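Manganese-dependent inorganic pyrophosphatase (Methanocaldococcus jannaschii, PDB 2EB0) catalyses the hydrolysis of diphosphate to two phosphates, using two manganese ions per subunit, as a family II inorganic pyrophosphatase. Local coordinates at residues V65-S68 against Q72-D75. Sequence-based numbering, arbitrary orientation.
With MN (manganese (II) ion), chain F; MN (manganese (II) ion), chain E.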
loop_
_atom_site.group_PDB
_atom_site.type_symbol
_atom_site.label_atom_id
_atom_site.label_comp_id
_atom_site.label_asym_id
_atom_site.label_seq_id
_atom_site.Cartn_x
_atom_site.Cartn_y
_atom_site.Cartn_z
ATOM N N VAL B 65 -12.658 -0.242 0.487
ATOM C CA VAL B 65 -12.458 -1.679 0.580
ATOM C C VAL B 65 -12.519 -2.254 -0.818
ATOM O O VAL B 65 -13.254 -1.762 -1.671
ATOM C CB VAL B 65 -13.546 -2.410 1.415
ATOM C CG1 VAL B 65 -13.361 -2.115 2.890
ATOM C CG2 VAL B 65 -14.941 -1.998 0.939
ATOM N N ASP B 66 -11.697 -3.266 -1.058
ATOM C CA ASP B 66 -11.708 -3.973 -2.321
ATOM C C ASP B 66 -11.232 -3.227 -3.551
ATOM O O ASP B 66 -11.543 -3.636 -4.665
ATOM C CB ASP B 66 -13.115 -4.487 -2.592
ATOM C CG ASP B 66 -13.116 -5.716 -3.452
ATOM O OD1 ASP B 66 -14.134 -5.960 -4.124
ATOM O OD2 ASP B 66 -12.101 -6.446 -3.436
ATOM N N HIS B 67 -10.514 -2.126 -3.364
ATOM C CA HIS B 67 -9.993 -1.393 -4.502
ATOM C C HIS B 67 -9.017 -0.307 -4.073
ATOM O O HIS B 67 -9.084 0.215 -2.957
ATOM C CB HIS B 67 -11.128 -0.810 -5.367
ATOM C CG HIS B 67 -11.798 0.402 -4.791
ATOM N ND1 HIS B 67 -12.586 0.356 -3.662
ATOM C CD2 HIS B 67 -11.834 1.687 -5.224
ATOM C CE1 HIS B 67 -13.080 1.560 -3.423
ATOM N NE2 HIS B 67 -12.640 2.386 -4.356
ATOM N N SER B 68 -8.094 -0.001 -4.973
ATOM C CA SER B 68 -7.068 0.996 -4.733
ATOM C C SER B 68 -6.783 1.672 -6.068
ATOM O O SER B 68 -5.632 1.919 -6.420
ATOM C CB SER B 68 -5.804 0.313 -4.208
ATOM O OG SER B 68 -4.773 1.253 -3.970
ATOM N N GLN B 72 -11.831 3.593 -10.260
ATOM C CA GLN B 72 -12.806 2.607 -9.790
ATOM C C GLN B 72 -13.484 3.099 -8.509
ATOM O O GLN B 72 -14.346 2.418 -7.949
ATOM C CB GLN B 72 -12.112 1.272 -9.501
ATOM C CG GLN B 72 -11.328 0.700 -10.660
ATOM C CD GLN B 72 -10.442 -0.463 -10.248
ATOM O OE1 GLN B 72 -9.549 -0.869 -10.994
ATOM N NE2 GLN B 72 -10.685 -1.010 -9.057
ATOM N N SER B 73 -13.090 4.286 -8.057
ATOM C CA SER B 73 -13.617 4.870 -6.830
ATOM C C SER B 73 -14.369 6.163 -7.148
ATOM O O SER B 73 -14.719 6.403 -8.305
ATOM C CB SER B 73 -12.451 5.147 -5.872
ATOM O OG SER B 73 -12.890 5.343 -4.539
ATOM N N PHE B 74 -14.622 6.987 -6.130
ATOM C CA PHE B 74 -15.326 8.257 -6.325
ATOM C C PHE B 74 -14.583 9.101 -7.348
ATOM O O PHE B 74 -13.353 9.122 -7.359
ATOM C CB PHE B 74 -15.380 9.096 -5.040
ATOM C CG PHE B 74 -16.081 8.442 -3.892
ATOM C CD1 PHE B 74 -15.405 7.556 -3.059
ATOM C CD2 PHE B 74 -17.398 8.770 -3.596
ATOM C CE1 PHE B 74 -16.029 7.012 -1.943
ATOM C CE2 PHE B 74 -18.034 8.230 -2.479
ATOM C CZ PHE B 74 -17.348 7.352 -1.648
ATOM N N ASP B 75 -15.326 9.819 -8.182
ATOM C CA ASP B 75 -14.714 10.686 -9.186
ATOM C C ASP B 75 -13.997 11.820 -8.463
ATOM O O ASP B 75 -13.023 12.374 -8.961
ATOM C CB ASP B 75 -15.781 11.271 -10.108
ATOM C CG ASP B 75 -16.621 10.206 -10.775
ATOM O OD1 ASP B 75 -16.054 9.373 -11.511
ATOM O OD2 ASP B 75 -17.850 10.202 -10.562
HETATM MN MN MN F . -14.267 -6.562 -6.188
HETATM MN MN MN E . -12.476 -8.592 -4.149
#
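His67 and Ser73 meet through one side-chain hydrogen bond within the loop that joins strand 61-65 to strand 81-87. His67 NE2 lies 3.0 Å from Ser73 OG, and the bond is nearly straight at 168°. Either atom could be the donor. The hydroxyl sits at the ring edge, near its plane.

The other ring nitrogen bonds back into its own segment. His67 ND1 donates to Val65 O over 3.0 Å. The acceptor lies in the ring plane, while the donor sits above the carbonyl plane of Val65. The two bonds together fix the rotation of the imidazole. The first torsion (chi1 76°) sets CG between the backbone N and the carbonyl carbon, and chi2 (-69°) turns the ring to reach both partners.

Van der Waals contact fills in around these bonds. Ser73 CB approaches in the ring plane, 3.2 Å from His67 NE2. Gln72 O lies obliquely to the ring, 3.8 Å from His67 CD2. The amide end of Gln72 lies near His67 CB, and the Gln72 side chain also touches strand 204-208. With an alanine here in place of His67, Val65 O and Ser73 OG would probably lose this shared partner, and a gap would be likely to open beside Ser73 CB.

Asp66, next to His67 in the chain, bridges the two manganese ions, with OD1 2.2 Å from the one in chain F and OD2 2.3 Å from the one in chain E. His7 and Asp11 complete the protein ligands of the first; Asp13, His88 and Asp147 those of the second. The buried His67 ring also touches His7, which puts it in the second shell. With both ring nitrogens hydrogen-bonded, the ring is held in place next to Asp66, which is consistent with a steadying role for the dinuclear site of this DHH domain.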